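Local coordinates for protein putative sulfurtransferase DsrE (Allochromatium vinosum, PDB 2HY5) that probably serves as a sulfurtransferase or sulfur carrier in the oxidation of intracellular sulfur, although its exact role is not established, at residues P11-K25 against P53-L67. Sequence-based numbering, arbitrary orientation.
Sequences PYQHQASDSAYQFAK and PPQDDRHIVNRWAEL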
loop_
_atom_site.group_PDB
_atom_site.type_symbol
_atom_site.label_atom_id
_atom_site.label_comp_id
_atom_site.label_asym_id
_atom_site.label_seq_id
_atom_site.Cartn_x
_atom_site.Cartn_y
_atom_site.Cartn_z
ATOM N N PRO A 11 -11.972 -0.593 0.540
ATOM C CA PRO A 11 -12.537 -1.529 -0.433
ATOM C C PRO A 11 -11.951 -1.342 -1.833
ATOM O O PRO A 11 -11.641 -0.222 -2.243
ATOM C CB PRO A 11 -14.030 -1.218 -0.376
ATOM C CG PRO A 11 -14.042 0.259 -0.092
ATOM C CD PRO A 11 -12.975 0.403 0.962
ATOM N N TYR A 12 -11.793 -2.457 -2.540
ATOM C CA TYR A 12 -11.276 -2.494 -3.909
ATOM C C TYR A 12 -9.793 -2.195 -4.085
ATOM O O TYR A 12 -9.103 -2.932 -4.786
ATOM C CB TYR A 12 -12.098 -1.566 -4.817
ATOM C CG TYR A 12 -13.579 -1.895 -4.819
ATOM C CD1 TYR A 12 -14.477 -1.145 -4.068
ATOM C CD2 TYR A 12 -14.065 -3.001 -5.516
ATOM C CE1 TYR A 12 -15.831 -1.489 -4.002
ATOM C CE2 TYR A 12 -15.411 -3.357 -5.460
ATOM C CZ TYR A 12 -16.286 -2.596 -4.699
ATOM O OH TYR A 12 -17.613 -2.942 -4.623
ATOM N N GLN A 13 -9.300 -1.131 -3.454
ATOM C CA GLN A 13 -7.888 -0.760 -3.578
ATOM C C GLN A 13 -6.980 -1.928 -3.198
ATOM O O GLN A 13 -5.976 -2.178 -3.854
ATOM C CB GLN A 13 -7.571 0.442 -2.685
ATOM C CG GLN A 13 -6.143 0.978 -2.842
ATOM C CD GLN A 13 -6.016 2.048 -3.913
ATOM O OE1 GLN A 13 -6.943 2.291 -4.688
ATOM N NE2 GLN A 13 -4.859 2.699 -3.958
ATOM N N HIS A 14 -7.333 -2.621 -2.121
ATOM C CA HIS A 14 -6.569 -3.774 -1.650
ATOM C C HIS A 14 -7.520 -4.945 -1.441
ATOM O O HIS A 14 -8.694 -4.753 -1.117
ATOM C CB HIS A 14 -5.859 -3.451 -0.334
ATOM C CG HIS A 14 -4.782 -2.420 -0.463
ATOM N ND1 HIS A 14 -5.014 -1.071 -0.303
ATOM C CD2 HIS A 14 -3.460 -2.541 -0.741
ATOM C CE1 HIS A 14 -3.885 -0.405 -0.474
ATOM N NE2 HIS A 14 -2.927 -1.275 -0.739
ATOM N N GLN A 15 -7.016 -6.162 -1.621
ATOM C CA GLN A 15 -7.846 -7.354 -1.470
ATOM C C GLN A 15 -8.225 -7.663 -0.021
ATOM O O GLN A 15 -9.105 -8.485 0.230
ATOM C CB GLN A 15 -7.126 -8.558 -2.075
ATOM C CG GLN A 15 -8.006 -9.794 -2.213
ATOM C CD GLN A 15 -7.250 -10.984 -2.761
ATOM O OE1 GLN A 15 -6.141 -10.849 -3.285
ATOM N NE2 GLN A 15 -7.854 -12.163 -2.653
ATOM N N ALA A 16 -7.569 -6.993 0.921
ATOM C CA ALA A 16 -7.812 -7.199 2.350
ATOM C C ALA A 16 -9.283 -7.365 2.734
ATOM O O ALA A 16 -9.650 -8.357 3.359
ATOM C CB ALA A 16 -7.195 -6.055 3.155
ATOM N N SER A 17 -10.123 -6.401 2.370
ATOM C CA SER A 17 -11.538 -6.479 2.714
ATOM C C SER A 17 -12.204 -7.736 2.139
ATOM O O SER A 17 -13.036 -8.357 2.795
ATOM C CB SER A 17 -12.272 -5.228 2.224
ATOM O OG SER A 17 -13.609 -5.223 2.706
ATOM N N ASP A 18 -11.845 -8.102 0.911
ATOM C CA ASP A 18 -12.412 -9.291 0.273
ATOM C C ASP A 18 -11.945 -10.558 0.986
ATOM O O ASP A 18 -12.723 -11.483 1.217
ATOM C CB ASP A 18 -11.990 -9.362 -1.195
ATOM C CG ASP A 18 -12.718 -8.359 -2.060
ATOM O OD1 ASP A 18 -13.910 -8.583 -2.366
ATOM O OD2 ASP A 18 -12.093 -7.339 -2.422
ATOM N N SER A 19 -10.664 -10.598 1.320
ATOM C CA SER A 19 -10.114 -11.760 2.007
ATOM C C SER A 19 -10.780 -11.920 3.368
ATOM O O SER A 19 -11.104 -13.036 3.784
ATOM C CB SER A 19 -8.604 -11.607 2.180
ATOM O OG SER A 19 -7.963 -11.578 0.919
ATOM N N ALA A 20 -10.979 -10.801 4.055
ATOM C CA ALA A 20 -11.605 -10.816 5.371
ATOM C C ALA A 20 -13.040 -11.308 5.251
ATOM O O ALA A 20 -13.519 -12.064 6.093
ATOM C CB ALA A 20 -11.569 -9.419 5.985
ATOM N N TYR A 21 -13.727 -10.870 4.204
ATOM C CA TYR A 21 -15.106 -11.289 3.979
ATOM C C TYR A 21 -15.192 -12.799 3.760
ATOM O O TYR A 21 -16.006 -13.487 4.390
ATOM C CB TYR A 21 -15.693 -10.570 2.764
ATOM C CG TYR A 21 -17.034 -11.134 2.364
ATOM C CD1 TYR A 21 -18.194 -10.789 3.059
ATOM C CD2 TYR A 21 -17.128 -12.081 1.348
ATOM C CE1 TYR A 21 -19.417 -11.381 2.748
ATOM C CE2 TYR A 21 -18.338 -12.682 1.037
ATOM C CZ TYR A 21 -19.479 -12.329 1.738
ATOM O OH TYR A 21 -20.676 -12.929 1.417
ATOM N N GLN A 22 -14.356 -13.320 2.866
ATOM C CA GLN A 22 -14.371 -14.754 2.581
ATOM C C GLN A 22 -13.998 -15.564 3.817
ATOM O O GLN A 22 -14.543 -16.642 4.040
ATOM C CB GLN A 22 -13.425 -15.085 1.417
ATOM C CG GLN A 22 -13.770 -14.363 0.110
ATOM C CD GLN A 22 -15.119 -14.765 -0.472
ATOM O OE1 GLN A 22 -15.697 -14.048 -1.298
ATOM N NE2 GLN A 22 -15.618 -15.918 -0.060
ATOM N N PHE A 23 -13.075 -15.047 4.620
ATOM C CA PHE A 23 -12.671 -15.736 5.849
ATOM C C PHE A 23 -13.848 -15.756 6.824
ATOM O O PHE A 23 -14.172 -16.790 7.405
ATOM C CB PHE A 23 -11.497 -15.020 6.518
ATOM C CG PHE A 23 -11.007 -15.702 7.764
ATOM C CD1 PHE A 23 -10.009 -16.669 7.696
ATOM C CD2 PHE A 23 -11.564 -15.402 9.003
ATOM C CE1 PHE A 23 -9.572 -17.328 8.844
ATOM C CE2 PHE A 23 -11.138 -16.054 10.160
ATOM C CZ PHE A 23 -10.139 -17.020 10.082
ATOM N N ALA A 24 -14.477 -14.598 7.002
ATOM C CA ALA A 24 -15.612 -14.475 7.907
ATOM C C ALA A 24 -16.736 -15.411 7.509
ATOM O O ALA A 24 -17.294 -16.119 8.351
ATOM C CB ALA A 24 -16.123 -13.042 7.921
ATOM N N LYS A 25 -17.081 -15.402 6.227
ATOM C CA LYS A 25 -18.158 -16.250 5.741
ATOM C C LYS A 25 -17.848 -17.715 6.003
ATOM O O LYS A 25 -18.703 -18.470 6.462
ATOM C CB LYS A 25 -18.383 -16.020 4.245
ATOM C CG LYS A 25 -19.704 -16.584 3.739
ATOM C CD LYS A 25 -20.070 -16.008 2.380
ATOM C CE LYS A 25 -19.338 -16.710 1.256
ATOM N NZ LYS A 25 -19.871 -18.087 1.052
ATOM N N PRO A 53 -20.458 0.559 -7.304
ATOM C CA PRO A 53 -19.502 -0.246 -8.068
ATOM C C PRO A 53 -20.156 -0.888 -9.278
ATOM O O PRO A 53 -21.384 -1.009 -9.341
ATOM C CB PRO A 53 -19.041 -1.301 -7.057
ATOM C CG PRO A 53 -19.410 -0.720 -5.714
ATOM C CD PRO A 53 -20.719 -0.054 -5.993
ATOM N N PRO A 54 -19.342 -1.302 -10.260
ATOM C CA PRO A 54 -19.845 -1.943 -11.478
ATOM C C PRO A 54 -20.774 -3.099 -11.104
ATOM O O PRO A 54 -20.486 -3.855 -10.180
ATOM C CB PRO A 54 -18.568 -2.417 -12.162
ATOM C CG PRO A 54 -17.590 -1.354 -11.786
ATOM C CD PRO A 54 -17.876 -1.161 -10.312
ATOM N N GLN A 55 -21.880 -3.233 -11.829
ATOM C CA GLN A 55 -22.861 -4.277 -11.557
ATOM C C GLN A 55 -22.402 -5.708 -11.845
ATOM O O GLN A 55 -22.967 -6.661 -11.309
ATOM C CB GLN A 55 -24.144 -3.976 -12.332
ATOM C CG GLN A 55 -24.925 -2.800 -11.772
ATOM C CD GLN A 55 -25.752 -2.089 -12.824
ATOM O OE1 GLN A 55 -26.501 -2.717 -13.570
ATOM N NE2 GLN A 55 -25.621 -0.770 -12.885
ATOM N N ASP A 56 -21.380 -5.863 -12.679
ATOM C CA ASP A 56 -20.891 -7.197 -13.009
ATOM C C ASP A 56 -19.808 -7.700 -12.055
ATOM O O ASP A 56 -19.151 -8.706 -12.327
ATOM C CB ASP A 56 -20.370 -7.233 -14.447
ATOM C CG ASP A 56 -19.265 -6.229 -14.695
ATOM O OD1 ASP A 56 -18.735 -6.204 -15.826
ATOM O OD2 ASP A 56 -18.928 -5.470 -13.764
ATOM N N ASP A 57 -19.620 -7.002 -10.940
ATOM C CA ASP A 57 -18.627 -7.406 -9.951
ATOM C C ASP A 57 -19.229 -7.236 -8.559
ATOM O O ASP A 57 -20.284 -6.621 -8.405
ATOM C CB ASP A 57 -17.353 -6.573 -10.093
ATOM C CG ASP A 57 -16.156 -7.216 -9.413
ATOM O OD1 ASP A 57 -15.042 -6.667 -9.524
ATOM O OD2 ASP A 57 -16.326 -8.274 -8.768
ATOM N N ARG A 58 -18.559 -7.771 -7.547
ATOM C CA ARG A 58 -19.088 -7.694 -6.194
ATOM C C ARG A 58 -19.202 -6.287 -5.618
ATOM O O ARG A 58 -18.415 -5.391 -5.933
ATOM C CB ARG A 58 -18.266 -8.583 -5.245
ATOM C CG ARG A 58 -17.013 -7.951 -4.641
ATOM C CD ARG A 58 -15.914 -7.717 -5.657
ATOM N NE ARG A 58 -14.669 -7.302 -5.014
ATOM C CZ ARG A 58 -13.637 -6.757 -5.653
ATOM N NH1 ARG A 58 -13.697 -6.556 -6.963
ATOM N NH2 ARG A 58 -12.546 -6.413 -4.981
ATOM N N HIS A 59 -20.213 -6.119 -4.774
ATOM C CA HIS A 59 -20.491 -4.863 -4.094
ATOM C C HIS A 59 -20.008 -5.126 -2.672
ATOM O O HIS A 59 -20.733 -5.672 -1.847
ATOM C CB HIS A 59 -22.000 -4.586 -4.105
ATOM C CG HIS A 59 -22.362 -3.183 -3.728
ATOM N ND1 HIS A 59 -21.966 -2.599 -2.544
ATOM C CD2 HIS A 59 -23.098 -2.248 -4.378
ATOM C CE1 HIS A 59 -22.440 -1.368 -2.480
ATOM N NE2 HIS A 59 -23.131 -1.131 -3.583
ATOM N N ILE A 60 -18.764 -4.757 -2.401
ATOM C CA ILE A 60 -18.173 -4.998 -1.095
ATOM C C ILE A 60 -18.978 -4.511 0.108
ATOM O O ILE A 60 -19.187 -5.260 1.062
ATOM C CB ILE A 60 -16.762 -4.397 -1.032
ATOM C CG1 ILE A 60 -15.873 -5.095 -2.066
ATOM C CG2 ILE A 60 -16.196 -4.547 0.370
ATOM C CD1 ILE A 60 -14.461 -4.540 -2.160
ATOM N N VAL A 61 -19.431 -3.266 0.075
ATOM C CA VAL A 61 -20.182 -2.744 1.206
ATOM C C VAL A 61 -21.486 -3.490 1.439
ATOM O O VAL A 61 -21.765 -3.905 2.563
ATOM C CB VAL A 61 -20.484 -1.246 1.034
ATOM C CG1 VAL A 61 -21.225 -0.719 2.266
ATOM C CG2 VAL A 61 -19.177 -0.483 0.834
ATOM N N ASN A 62 -22.285 -3.661 0.389
ATOM C CA ASN A 62 -23.561 -4.352 0.537
ATOM C C ASN A 62 -23.385 -5.808 0.927
ATOM O O ASN A 62 -24.197 -6.361 1.663
ATOM C CB ASN A 62 -24.387 -4.260 -0.749
ATOM C CG ASN A 62 -24.969 -2.875 -0.960
ATOM O OD1 ASN A 62 -25.024 -2.067 -0.033
ATOM N ND2 ASN A 62 -25.418 -2.600 -2.179
ATOM N N ARG A 63 -22.317 -6.420 0.430
ATOM C CA ARG A 63 -22.026 -7.815 0.726
ATOM C C ARG A 63 -21.722 -7.980 2.218
ATOM O O ARG A 63 -22.184 -8.928 2.851
ATOM C CB ARG A 63 -20.847 -8.272 -0.123
ATOM C CG ARG A 63 -20.536 -9.743 -0.015
ATOM C CD ARG A 63 -19.231 -10.047 -0.730
ATOM N NE ARG A 63 -19.442 -10.661 -2.035
ATOM C CZ ARG A 63 -18.455 -11.072 -2.825
ATOM N NH1 ARG A 63 -17.194 -10.922 -2.435
ATOM N NH2 ARG A 63 -18.725 -11.643 -3.994
ATOM N N TRP A 64 -20.945 -7.056 2.776
ATOM C CA TRP A 64 -20.631 -7.091 4.206
ATOM C C TRP A 64 -21.933 -6.897 4.983
ATOM O O TRP A 64 -22.182 -7.565 5.984
ATOM C CB TRP A 64 -19.667 -5.961 4.582
ATOM C CG TRP A 64 -18.210 -6.335 4.579
ATOM C CD1 TRP A 64 -17.220 -5.762 3.830
ATOM C CD2 TRP A 64 -17.571 -7.332 5.388
ATOM N NE1 TRP A 64 -16.006 -6.338 4.120
ATOM C CE2 TRP A 64 -16.192 -7.307 5.074
ATOM C CE3 TRP A 64 -18.027 -8.249 6.346
ATOM C CZ2 TRP A 64 -15.267 -8.158 5.690
ATOM C CZ3 TRP A 64 -17.105 -9.094 6.956
ATOM C CH2 TRP A 64 -15.742 -9.042 6.624
ATOM N N ALA A 65 -22.760 -5.967 4.517
ATOM C CA ALA A 65 -24.026 -5.679 5.184
ATOM C C ALA A 65 -24.960 -6.885 5.171
ATOM O O ALA A 65 -25.658 -7.149 6.156
ATOM C CB ALA A 65 -24.703 -4.487 4.526
ATOM N N GLU A 66 -24.974 -7.615 4.060
ATOM C CA GLU A 66 -25.819 -8.798 3.945
ATOM C C GLU A 66 -25.328 -9.876 4.905
ATOM O O GLU A 66 -26.125 -10.576 5.532
ATOM C CB GLU A 66 -25.806 -9.321 2.506
ATOM C CG GLU A 66 -26.379 -8.334 1.498
ATOM C CD GLU A 66 -26.233 -8.799 0.063
ATOM O OE1 GLU A 66 -25.087 -9.036 -0.373
ATOM O OE2 GLU A 66 -27.263 -8.925 -0.630
ATOM N N LEU A 67 -24.012 -10.004 5.027
ATOM C CA LEU A 67 -23.445 -10.998 5.925
ATOM C C LEU A 67 -23.789 -10.632 7.365
ATOM O O LEU A 67 -24.131 -11.495 8.174
ATOM C CB LEU A 67 -21.928 -11.060 5.769
ATOM C CG LEU A 67 -21.280 -12.259 6.465
ATOM C CD1 LEU A 67 -21.670 -13.533 5.734
ATOM C CD2 LEU A 67 -19.764 -12.092 6.480
HETATM O O HOH W 1 -19.123 -1.380 -2.360
HETATM O O HOH W 2 -10.334 -4.929 -6.317
HETATM O O HOH W 3 -16.164 -9.163 -0.829
HETATM O O HOH W 4 -22.817 -11.610 1.961
HETATM O O HOH W 5 -14.490 -11.569 -2.529
#
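The indole of W64 is a knob in the hole formed by S17, A20, Y21 and A24, joining two near-parallel helices (16-25 and 60-67, axes 21° apart) on one side of the parallel sheet in this alpha/beta fold of the DsrE family. W64 NE1 donates to S17 OG in the ring plane (3.0 Å), a hydroxyl also bonded to N46, while Y21 lays CB over the indole face and turns its ring edge toward it. Y21 CG lies anti to the backbone N (chi1 171°), which swings the phenol out between the helices, where R63 CD packs over its face, 3.4 Å from the ring centroid. L67 CD2 fills the next hollow, against A24 CB and Y21 CE1. From the loop ahead of helix 60-67, R58 grips D18 side-on, NE to OD1 (3.0 Å) and NH2 to OD2 (2.8 Å), while NH1 reaches D57 and one guanidinium face meets Y12 CD2. Were R58 replaced by alanine, the buried D18 carboxylate would probably lose its salt-bridge partner and Y12 CD2 its cover. I60 CD1 sits almost centrally over the Y12 ring, 3.5 Å from its centroid. Beyond it, Y12 OH donates to R58 O (2.9 Å) and accepts from I60 N (3.1 Å).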